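Local coordinates for protein eukaryotic translation initiation factor 4 gamma 5 (Trypanosoma cruzi, PDB 6OZU) that probably acts as a scaffold in translation initiation, with a helical MIF4G domain that in related eIF4G proteins docks the eIF4A helicase, at residues 20-23 with 24-28; 43-46 with 47-51; 121-124 with 125-129; 216-219 with 220-224. All coordinates share one frame; numbering follows the deposited sequence.

Interaction 1 (20-23 with 24-28); sequences EGNL and PKMKE
The carbonyl oxygen of Asn-22 is gripped by two backbone N-H groups of the helix that starts just after it. Met-26 N donates to Asn-22 O at 3.0 Å, nearly along the C=O axis, in the first regular i to i+4 bond of the helix. The bond from Lys-25 N to the same oxygen is weak, its N-H...O angle being only 122°. One residue on, Lys-27 N reaches Leu-23 O at 2.9 Å with a straighter angle of 156°. Pro-24 has no N-H to give, so it suits the first turn, where amide hydrogens have no earlier helical carbonyl to meet. Pro-24 CD packs 3.6 Å from Leu-23 CB.

Asn-22 is the N-cap residue, but its side chain does not cap. With chi1 at 68°, CG stands between the backbone N and the carbonyl carbon, and the amide turns back to the preceding chain: ND2 donates to Arg-17 O at the end of helix 6-17, and OD1 accepts from Gly-19 N of the loop. Met-26 crosses this amide obliquely, its CG lying 3.7 Å from Asn-22 OD1. On another flank the extended Lys-27 chain runs across Leu-23, bringing Lys-27 NZ 3.9 Å from Leu-23 CD2; outside the two segments, the ammonium has a bound sulfate as a long, weak ionic partner.

This turn is therefore the join between helix 6-17 and helix 23-31. Met-26 leans back on Ile-14 and Arg-17 of the first of these, while Leu-23 and Lys-27 rest on helix 63-76 through Tyr-65, Lys-68 and Ser-72.

Interaction 2 (43-46 with 47-51); sequences IQDV and IQVIF
Ile-50 lies against Val-46 one helical turn earlier, and its longer branch can be traced atom by atom. Ile-50 CB starts 3.8 Å from Val-46 O. Ile-50 CG1 closes in to 3.3 Å from Val-46 O, because chi1 of -56° sets it beside the backbone N, which brings it up to the carbonyl oxygen of the preceding turn. At the tip, Ile-50 CD1 passes that oxygen and meets Val-46 CG1 at 4.0 Å, the two aliphatic side chains lying side by side and pointing the same way. The backbone bond from Ile-50 N to Val-46 O joins the same pair.

Asp-45 and Val-49 form a second i to i+4 pair, with their side chains crossing at a slant. Val-49 CG2 sits 3.2 Å from Asp-45 O and 3.9 Å from Asp-45 OD2, so a methyl group borders the carboxylate. Val-49 N also donates to Asp-45 O, at 2.8 Å. The carboxylate itself is held from helix 6-17: OD2 is hydrogen-bonded to His-8 ND1, which probably favours a charged aspartate. Elsewhere along the turn, Ile-47 CG1 hangs 3.6 Å from Ile-43 O.

Such a ladder of i to i+4 contacts gives helix 40-53 several working faces. Val-46 and Val-49 pack on Leu-7, His-8, Val-11 and Leu-12 of helix 6-17; Ile-47 and Ile-50 press on Leu-73, Tyr-66 and Val-70 of helix 63-76; Ile-43 and Gln-48 meet helix 82-112, as expected for the stacked antiparallel helices of a HEAT-like MIF4G domain.

Interaction 3 (121-124 with 125-129); sequences AEQR and RLIFA
The Arg-125 guanidinium and the Glu-122 carboxylate meet aslant, their planes 43° apart, and both Glu-122 OE1 and Ala-121 CB approach the guanidinium obliquely. This is an i to i+3 salt bridge on the surface of helix 118-144, in the all-helical MIF4G fold. Glu-122 OE1 stands 3.6 Å from Arg-125 NH1, a loose ion pair rather than a flat two-pronged one, and it touches the aliphatic Arg-125 CD more closely, at 3.3 Å. A bend at chi2 (-58°) curls the glutamate forward to get there, whereas the arginine stays extended from CG to NE. Arg-125 NH1 also lies 4.0 Å from Ala-121 CB.

The other terminal guanidinium nitrogen, Arg-125 NH2, is shared between a salt bridge to Glu-110 and one to a bound sulfate, and Tyr-174 of helix 173-186 touches the side chain. Arg-124, bent at chi2 and chi3, pairs instead with Glu-112, so both arginines tie this helix to the C-terminal end of helix 82-112. Around the turn, Gln-123 and Leu-126 run side by side, with Gln-123 NE2 3.9 Å from Leu-126 CD2. Ile-127 CG1 lies beyond the end of the carbonyl, just 3.2 Å from Gln-123 O, the acceptor of Ile-127 N.

Interaction 4 (216-219 with 220-224); sequences RMQF and LLLNT. With SO4 (sulfate ion), chain D; SO4 (sulfate ion), chain E.
A sulfate site at the start of helix 215-235 takes in Arg-216, whose backbone O in turn accepts Leu-220 N at 2.9 Å. Three donors of Arg-216 hold the chain D ion. Arg-216 N and Arg-216 NE converge on sulfate O3, the NE bond measuring 3.1 Å, while Arg-216 NH2 takes O1 of the same ion at 3.0 Å. A turn at chi3 (-60°) folds the guanidinium back to where its edge and the helix's own N-H serve one anion. Arg-216 NH2 also makes a weak bond, 3.4 Å long, to O3 of the chain E sulfate. Arg-215 NE and the backbone N atoms of Arg-169 and Phe-170 supply further donors to this pair of ions.

Farther along, Asn-223 CB lies over one face of the Phe-219 ring, and Gln-218 runs alongside Leu-222 with Gln-218 OE1 3.6 Å from Leu-222 CD1. Met-217 SD approaches Leu-220 CD2 at 4.3 Å, on the side facing helices 150-162 and 173-186. Leu-220 O has two donors, Thr-224 N and Thr-224 OG1, which reach it from opposite faces of its plane; the hydroxyl bond is 2.7 Å.

Sulfate probably came from the crystallisation liquor, but an anion held by backbone N-H and arginine is typical of anion binding at a helix N terminus, where the helix dipole probably adds to the attraction.

In the fold
From the N terminus, the four contacts follow one another in series; none nests in or crosses another, and each is a local turn rather than the closure of a long loop. Interaction 1 opens helix 23-31 after the loop from helix 6-17, and interaction 2 lies on the next helix, 40-53, their centres about 19 Å apart; both rest on helices 6-17 and 63-76. Interaction 3, on helix 118-144, bears on helices 82-112 and 173-186. Interaction 4, near the start of the last helix, also meets 173-186, about 26 Å from interaction 3 between centres. Interactions 1 and 4 lie on opposite sides of the chain's centre, about 41 Å apart between centres.

Interaction 1 (20-23 with 24-28)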
loop_
_atom_site.group_PDB
_atom_site.type_symbol
_atom_site.label_atom_id
_atom_site.label_comp_id
_atom_site.label_asym_id
_atom_site.label_seq_id
_atom_site.Cartn_x
_atom_site.Cartn_y
_atom_site.Cartn_z
ATOM N N GLU A 20 -9.628 -0.707 17.565
ATOM C CA GLU A 20 -10.922 -1.257 17.133
ATOM C C GLU A 20 -12.118 -0.610 17.870
ATOM O O GLU A 20 -13.045 -0.101 17.217
ATOM C CB GLU A 20 -10.921 -2.788 17.303
ATOM C CG GLU A 20 -12.145 -3.518 16.754
ATOM C CD GLU A 20 -12.460 -4.838 17.438
ATOM O OE1 GLU A 20 -12.676 -4.823 18.673
ATOM O OE2 GLU A 20 -12.517 -5.881 16.744
ATOM N N GLY A 21 -12.032 -0.580 19.201
ATOM C CA GLY A 21 -13.058 -0.035 20.078
ATOM C C GLY A 21 -13.357 1.447 19.954
ATOM O O GLY A 21 -14.534 1.826 19.985
ATOM N N ASN A 22 -12.309 2.301 19.827
ATOM C CA ASN A 22 -12.475 3.767 19.805
ATOM C C ASN A 22 -12.290 4.470 18.443
ATOM O O ASN A 22 -12.259 5.705 18.413
ATOM C CB ASN A 22 -11.570 4.441 20.857
ATOM C CG ASN A 22 -10.074 4.379 20.620
ATOM O OD1 ASN A 22 -9.568 3.999 19.556
ATOM N ND2 ASN A 22 -9.332 4.771 21.635
ATOM N N LEU A 23 -12.218 3.712 17.338
ATOM C CA LEU A 23 -12.096 4.274 15.995
ATOM C C LEU A 23 -13.153 5.395 15.714
ATOM O O LEU A 23 -12.738 6.464 15.252
ATOM C CB LEU A 23 -12.106 3.160 14.924
ATOM C CG LEU A 23 -12.004 3.583 13.455
ATOM C CD1 LEU A 23 -10.647 4.206 13.124
ATOM C CD2 LEU A 23 -12.270 2.416 12.554
ATOM N N PRO A 24 -14.469 5.236 16.065
ATOM C CA PRO A 24 -15.436 6.331 15.824
ATOM C C PRO A 24 -15.153 7.622 16.601
ATOM O O PRO A 24 -15.435 8.713 16.090
ATOM C CB PRO A 24 -16.781 5.714 16.220
ATOM C CG PRO A 24 -16.560 4.235 16.189
ATOM C CD PRO A 24 -15.156 4.059 16.638
ATOM N N LYS A 25 -14.586 7.499 17.821
ATOM C CA LYS A 25 -14.200 8.632 18.673
ATOM C C LYS A 25 -12.967 9.313 18.070
ATOM O O LYS A 25 -12.830 10.530 18.159
ATOM C CB LYS A 25 -13.918 8.175 20.125
ATOM C CG LYS A 25 -13.743 9.341 21.102
ATOM C CD LYS A 25 -13.460 8.912 22.538
ATOM C CE LYS A 25 -13.380 10.123 23.448
ATOM N NZ LYS A 25 -13.276 9.751 24.887
ATOM N N MET A 26 -12.086 8.520 17.443
ATOM C CA MET A 26 -10.854 8.990 16.810
ATOM C C MET A 26 -11.134 9.728 15.498
ATOM O O MET A 26 -10.495 10.751 15.212
ATOM C CB MET A 26 -9.837 7.839 16.656
ATOM C CG MET A 26 -9.300 7.321 17.996
ATOM S SD MET A 26 -8.685 8.618 19.112
ATOM C CE MET A 26 -10.025 8.695 20.328
ATOM N N LYS A 27 -12.128 9.228 14.731
ATOM C CA LYS A 27 -12.618 9.829 13.497
ATOM C C LYS A 27 -13.218 11.197 13.818
ATOM O O LYS A 27 -12.955 12.158 13.084
ATOM C CB LYS A 27 -13.679 8.935 12.845
ATOM C CG LYS A 27 -13.103 7.760 12.072
ATOM C CD LYS A 27 -14.209 6.916 11.489
ATOM C CE LYS A 27 -13.665 5.854 10.592
ATOM N NZ LYS A 27 -14.635 4.739 10.441
ATOM N N GLU A 28 -14.008 11.299 14.921
ATOM C CA GLU A 28 -14.613 12.583 15.275
ATOM C C GLU A 28 -13.580 13.544 15.888
ATOM O O GLU A 28 -13.712 14.751 15.674
ATOM C CB GLU A 28 -15.900 12.454 16.119
ATOM C CG GLU A 28 -15.767 11.814 17.490
ATOM C CD GLU A 28 -17.063 11.292 18.085
ATOM O OE1 GLU A 28 -17.294 11.517 19.297
ATOM O OE2 GLU A 28 -17.847 10.652 17.344
#

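Interaction 2 (43-46 with 47-51)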
loop_
_atom_site.group_PDB
_atom_site.type_symbol
_atom_site.label_atom_id
_atom_site.label_comp_id
_atom_site.label_asym_id
_atom_site.label_seq_id
_atom_site.Cartn_x
_atom_site.Cartn_y
_atom_site.Cartn_z
ATOM N N ILE A 43 -0.919 20.852 6.549
ATOM C CA ILE A 43 -1.703 19.754 5.969
ATOM C C ILE A 43 -0.759 18.673 5.416
ATOM O O ILE A 43 -0.967 17.489 5.694
ATOM C CB ILE A 43 -2.755 20.268 4.927
ATOM C CG1 ILE A 43 -3.764 21.233 5.594
ATOM C CG2 ILE A 43 -3.503 19.101 4.265
ATOM C CD1 ILE A 43 -4.387 22.209 4.690
ATOM N N GLN A 44 0.297 19.085 4.673
ATOM C CA GLN A 44 1.308 18.178 4.105
ATOM C C GLN A 44 1.997 17.363 5.209
ATOM O O GLN A 44 2.298 16.182 5.011
ATOM C CB GLN A 44 2.341 18.972 3.294
ATOM C CG GLN A 44 3.026 18.178 2.194
ATOM C CD GLN A 44 3.647 19.094 1.166
ATOM O OE1 GLN A 44 2.955 19.709 0.349
ATOM N NE2 GLN A 44 4.965 19.227 1.187
ATOM N N ASP A 45 2.203 17.996 6.380
ATOM C CA ASP A 45 2.805 17.400 7.569
ATOM C C ASP A 45 1.902 16.312 8.148
ATOM O O ASP A 45 2.409 15.251 8.498
ATOM C CB ASP A 45 3.104 18.477 8.614
ATOM C CG ASP A 45 3.791 17.941 9.840
ATOM O OD1 ASP A 45 5.025 17.757 9.796
ATOM O OD2 ASP A 45 3.096 17.704 10.845
ATOM N N VAL A 46 0.574 16.555 8.216
ATOM C CA VAL A 46 -0.414 15.588 8.713
ATOM C C VAL A 46 -0.355 14.306 7.878
ATOM O O VAL A 46 -0.355 13.206 8.435
ATOM C CB VAL A 46 -1.855 16.178 8.757
ATOM C CG1 VAL A 46 -2.901 15.098 9.072
ATOM C CG2 VAL A 46 -1.950 17.321 9.760
ATOM N N ILE A 47 -0.293 14.456 6.543
ATOM C CA ILE A 47 -0.256 13.327 5.616
ATOM C C ILE A 47 1.088 12.599 5.750
ATOM O O ILE A 47 1.077 11.376 5.835
ATOM C CB ILE A 47 -0.648 13.744 4.159
ATOM C CG1 ILE A 47 -2.037 14.421 4.117
ATOM C CG2 ILE A 47 -0.567 12.576 3.160
ATOM C CD1 ILE A 47 -3.213 13.652 4.759
ATOM N N GLN A 48 2.213 13.356 5.864
ATOM C CA GLN A 48 3.574 12.831 6.038
ATOM C C GLN A 48 3.670 12.003 7.337
ATOM O O GLN A 48 4.218 10.905 7.314
ATOM C CB GLN A 48 4.601 13.990 6.027
ATOM C CG GLN A 48 6.075 13.571 6.159
ATOM C CD GLN A 48 6.848 13.590 4.853
ATOM O OE1 GLN A 48 6.835 14.573 4.098
ATOM N NE2 GLN A 48 7.563 12.506 4.569
ATOM N N VAL A 49 3.092 12.510 8.441
ATOM C CA VAL A 49 3.067 11.863 9.758
ATOM C C VAL A 49 2.370 10.502 9.702
ATOM O O VAL A 49 2.945 9.504 10.145
ATOM C CB VAL A 49 2.476 12.815 10.849
ATOM C CG1 VAL A 49 2.004 12.054 12.094
ATOM C CG2 VAL A 49 3.488 13.870 11.233
ATOM N N ILE A 50 1.145 10.460 9.149
ATOM C CA ILE A 50 0.371 9.223 9.038
ATOM C C ILE A 50 1.113 8.210 8.141
ATOM O O ILE A 50 1.225 7.038 8.518
ATOM C CB ILE A 50 -1.093 9.508 8.571
ATOM C CG1 ILE A 50 -1.810 10.511 9.527
ATOM C CG2 ILE A 50 -1.888 8.196 8.414
ATOM C CD1 ILE A 50 -3.067 11.146 9.016
ATOM N N PHE A 51 1.662 8.671 6.987
ATOM C CA PHE A 51 2.393 7.820 6.045
ATOM C C PHE A 51 3.702 7.223 6.635
ATOM O O PHE A 51 4.025 6.074 6.323
ATOM C CB PHE A 51 2.630 8.544 4.718
ATOM C CG PHE A 51 1.524 8.356 3.696
ATOM C CD1 PHE A 51 0.225 8.782 3.961
ATOM C CD2 PHE A 51 1.793 7.798 2.453
ATOM C CE1 PHE A 51 -0.792 8.597 3.022
ATOM C CE2 PHE A 51 0.778 7.640 1.503
ATOM C CZ PHE A 51 -0.505 8.040 1.794
#

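Interaction 3 (121-124 with 125-129)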
loop_
_atom_site.group_PDB
_atom_site.type_symbol
_atom_site.label_atom_id
_atom_site.label_comp_id
_atom_site.label_asym_id
_atom_site.label_seq_id
_atom_site.Cartn_x
_atom_site.Cartn_y
_atom_site.Cartn_z
ATOM N N ALA A 121 24.960 -12.064 1.286
ATOM C CA ALA A 121 23.987 -11.458 0.386
ATOM C C ALA A 121 22.593 -11.927 0.806
ATOM O O ALA A 121 21.659 -11.125 0.850
ATOM C CB ALA A 121 24.282 -11.884 -1.044
ATOM N N GLU A 122 22.480 -13.218 1.173
ATOM C CA GLU A 122 21.239 -13.829 1.632
ATOM C C GLU A 122 20.739 -13.265 2.948
ATOM O O GLU A 122 19.555 -12.945 3.057
ATOM C CB GLU A 122 21.360 -15.350 1.688
ATOM C CG GLU A 122 20.871 -16.033 0.422
ATOM C CD GLU A 122 19.428 -15.760 0.024
ATOM O OE1 GLU A 122 19.237 -14.969 -0.928
ATOM O OE2 GLU A 122 18.500 -16.323 0.654
ATOM N N GLN A 123 21.636 -13.093 3.927
ATOM C CA GLN A 123 21.274 -12.503 5.213
ATOM C C GLN A 123 20.869 -11.030 5.080
ATOM O O GLN A 123 19.933 -10.597 5.752
ATOM C CB GLN A 123 22.400 -12.686 6.234
ATOM C CG GLN A 123 21.999 -12.386 7.685
ATOM C CD GLN A 123 21.008 -13.359 8.278
ATOM O OE1 GLN A 123 20.997 -14.561 7.973
ATOM N NE2 GLN A 123 20.177 -12.854 9.172
ATOM N N ARG A 124 21.540 -10.276 4.186
ATOM C CA ARG A 124 21.223 -8.874 3.898
ATOM C C ARG A 124 19.841 -8.752 3.225
ATOM O O ARG A 124 19.100 -7.813 3.512
ATOM C CB ARG A 124 22.331 -8.227 3.045
ATOM C CG ARG A 124 23.674 -8.052 3.763
ATOM C CD ARG A 124 23.658 -6.899 4.747
ATOM N NE ARG A 124 23.155 -5.661 4.148
ATOM C CZ ARG A 124 23.878 -4.564 3.955
ATOM N NH1 ARG A 124 25.152 -4.525 4.329
ATOM N NH2 ARG A 124 23.326 -3.489 3.413
ATOM N N ARG A 125 19.493 -9.725 2.368
ATOM C CA ARG A 125 18.193 -9.850 1.688
ATOM C C ARG A 125 17.047 -10.087 2.705
ATOM O O ARG A 125 15.965 -9.513 2.546
ATOM C CB ARG A 125 18.242 -10.994 0.673
ATOM C CG ARG A 125 18.700 -10.567 -0.702
ATOM C CD ARG A 125 18.978 -11.785 -1.566
ATOM N NE ARG A 125 19.219 -11.427 -2.964
ATOM C CZ ARG A 125 20.199 -11.934 -3.706
ATOM N NH1 ARG A 125 21.024 -12.843 -3.199
ATOM N NH2 ARG A 125 20.353 -11.545 -4.964
ATOM N N LEU A 126 17.299 -10.917 3.752
ATOM C CA LEU A 126 16.344 -11.201 4.833
ATOM C C LEU A 126 16.119 -9.971 5.712
ATOM O O LEU A 126 14.973 -9.677 6.069
ATOM C CB LEU A 126 16.794 -12.415 5.663
ATOM C CG LEU A 126 15.972 -12.772 6.929
ATOM C CD1 LEU A 126 14.572 -13.270 6.594
ATOM C CD2 LEU A 126 16.668 -13.814 7.729
ATOM N N ILE A 127 17.212 -9.239 6.042
ATOM C CA ILE A 127 17.164 -8.017 6.846
ATOM C C ILE A 127 16.320 -6.968 6.116
ATOM O O ILE A 127 15.505 -6.285 6.743
ATOM C CB ILE A 127 18.609 -7.503 7.160
ATOM C CG1 ILE A 127 19.373 -8.503 8.066
ATOM C CG2 ILE A 127 18.596 -6.089 7.788
ATOM C CD1 ILE A 127 20.919 -8.314 8.069
ATOM N N PHE A 128 16.512 -6.861 4.794
ATOM C CA PHE A 128 15.789 -5.916 3.963
ATOM C C PHE A 128 14.315 -6.246 3.856
ATOM O O PHE A 128 13.492 -5.350 3.996
ATOM C CB PHE A 128 16.447 -5.765 2.583
ATOM C CG PHE A 128 15.818 -4.678 1.740
ATOM C CD1 PHE A 128 16.056 -3.337 2.013
ATOM C CD2 PHE A 128 14.955 -4.997 0.694
ATOM C CE1 PHE A 128 15.438 -2.339 1.262
ATOM C CE2 PHE A 128 14.350 -4.000 -0.065
ATOM C CZ PHE A 128 14.598 -2.682 0.219
ATOM N N ALA A 129 13.983 -7.524 3.625
ATOM C CA ALA A 129 12.616 -8.035 3.490
ATOM C C ALA A 129 11.717 -7.605 4.667
ATOM O O ALA A 129 10.554 -7.243 4.444
ATOM C CB ALA A 129 12.651 -9.539 3.368
#

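Interaction 4 (216-219 with 220-224)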
loop_
_atom_site.group_PDB
_atom_site.type_symbol
_atom_site.label_atom_id
_atom_site.label_comp_id
_atom_site.label_asym_id
_atom_site.label_seq_id
_atom_site.Cartn_x
_atom_site.Cartn_y
_atom_site.Cartn_z
ATOM N N ARG A 216 7.072 -19.369 -16.446
ATOM C CA ARG A 216 6.742 -19.348 -15.018
ATOM C C ARG A 216 5.938 -18.109 -14.662
ATOM O O ARG A 216 5.025 -18.202 -13.837
ATOM C CB ARG A 216 7.986 -19.436 -14.126
ATOM C CG ARG A 216 8.696 -20.777 -14.032
ATOM C CD ARG A 216 10.089 -20.580 -13.448
ATOM N NE ARG A 216 10.877 -19.680 -14.294
ATOM C CZ ARG A 216 12.043 -19.129 -13.981
ATOM N NH1 ARG A 216 12.591 -19.343 -12.789
ATOM N NH2 ARG A 216 12.670 -18.359 -14.856
ATOM N N MET A 217 6.255 -16.964 -15.314
ATOM C CA MET A 217 5.599 -15.674 -15.101
ATOM C C MET A 217 4.142 -15.676 -15.582
ATOM O O MET A 217 3.269 -15.084 -14.936
ATOM C CB MET A 217 6.406 -14.528 -15.731
ATOM C CG MET A 217 6.012 -13.156 -15.204
ATOM S SD MET A 217 6.333 -12.940 -13.430
ATOM C CE MET A 217 7.635 -11.804 -13.511
ATOM N N GLN A 218 3.882 -16.336 -16.714
ATOM C CA GLN A 218 2.542 -16.450 -17.242
ATOM C C GLN A 218 1.731 -17.405 -16.402
ATOM O O GLN A 218 0.562 -17.124 -16.153
ATOM C CB GLN A 218 2.572 -16.889 -18.688
ATOM C CG GLN A 218 1.745 -15.959 -19.540
ATOM C CD GLN A 218 1.405 -16.562 -20.858
ATOM O OE1 GLN A 218 0.615 -17.489 -20.933
ATOM N NE2 GLN A 218 1.990 -16.037 -21.922
ATOM N N PHE A 219 2.349 -18.513 -15.926
ATOM C CA PHE A 219 1.669 -19.469 -15.052
ATOM C C PHE A 219 1.303 -18.791 -13.724
ATOM O O PHE A 219 0.183 -18.959 -13.250
ATOM C CB PHE A 219 2.494 -20.761 -14.840
ATOM C CG PHE A 219 1.717 -21.867 -14.158
ATOM C CD1 PHE A 219 0.823 -22.661 -14.874
ATOM C CD2 PHE A 219 1.848 -22.090 -12.789
ATOM C CE1 PHE A 219 0.068 -23.655 -14.228
ATOM C CE2 PHE A 219 1.099 -23.095 -12.149
ATOM C CZ PHE A 219 0.216 -23.869 -12.875
ATOM N N LEU A 220 2.220 -17.976 -13.174
ATOM C CA LEU A 220 2.004 -17.238 -11.935
ATOM C C LEU A 220 0.807 -16.300 -12.032
ATOM O O LEU A 220 -0.098 -16.394 -11.202
ATOM C CB LEU A 220 3.258 -16.461 -11.523
ATOM C CG LEU A 220 3.149 -15.678 -10.209
ATOM C CD1 LEU A 220 3.975 -16.295 -9.159
ATOM C CD2 LEU A 220 3.548 -14.268 -10.389
ATOM N N LEU A 221 0.791 -15.411 -13.043
ATOM C CA LEU A 221 -0.280 -14.428 -13.244
ATOM C C LEU A 221 -1.627 -15.049 -13.612
ATOM O O LEU A 221 -2.653 -14.606 -13.087
ATOM C CB LEU A 221 0.148 -13.380 -14.252
ATOM C CG LEU A 221 1.357 -12.526 -13.859
ATOM C CD1 LEU A 221 1.968 -11.855 -15.072
ATOM C CD2 LEU A 221 1.008 -11.530 -12.725
ATOM N N LEU A 222 -1.621 -16.108 -14.455
ATOM C CA LEU A 222 -2.842 -16.808 -14.847
ATOM C C LEU A 222 -3.445 -17.622 -13.730
ATOM O O LEU A 222 -4.665 -17.635 -13.607
ATOM C CB LEU A 222 -2.650 -17.674 -16.106
ATOM C CG LEU A 222 -2.454 -16.898 -17.415
ATOM C CD1 LEU A 222 -2.098 -17.815 -18.526
ATOM C CD2 LEU A 222 -3.701 -16.134 -17.790
ATOM N N ASN A 223 -2.612 -18.331 -12.927
ATOM C CA ASN A 223 -3.103 -19.125 -11.798
ATOM C C ASN A 223 -3.655 -18.227 -10.688
ATOM O O ASN A 223 -4.660 -18.590 -10.071
ATOM C CB ASN A 223 -2.049 -20.089 -11.253
ATOM C CG ASN A 223 -2.628 -21.319 -10.606
ATOM O OD1 ASN A 223 -2.090 -21.870 -9.654
ATOM N ND2 ASN A 223 -3.764 -21.753 -11.089
ATOM N N THR A 224 -3.021 -17.049 -10.475
ATOM C CA THR A 224 -3.421 -16.053 -9.477
ATOM C C THR A 224 -4.804 -15.463 -9.828
ATOM O O THR A 224 -5.715 -15.493 -8.989
ATOM C CB THR A 224 -2.304 -15.013 -9.264
ATOM O OG1 THR A 224 -1.145 -15.680 -8.767
ATOM C CG2 THR A 224 -2.688 -13.955 -8.292
HETATM S S SO4 D . 11.177 -19.424 -18.178
HETATM O O1 SO4 D . 12.422 -18.720 -17.851
HETATM O O2 SO4 D . 10.747 -19.122 -19.552
HETATM O O3 SO4 D . 10.156 -19.016 -17.206
HETATM O O4 SO4 D . 11.422 -20.858 -18.077
HETATM S S SO4 E . 15.498 -15.717 -13.338
HETATM O O1 SO4 E . 16.847 -15.264 -12.996
HETATM O O2 SO4 E . 14.658 -14.526 -13.482
HETATM O O3 SO4 E . 15.526 -16.495 -14.582
HETATM O O4 SO4 E . 14.974 -16.588 -12.279
#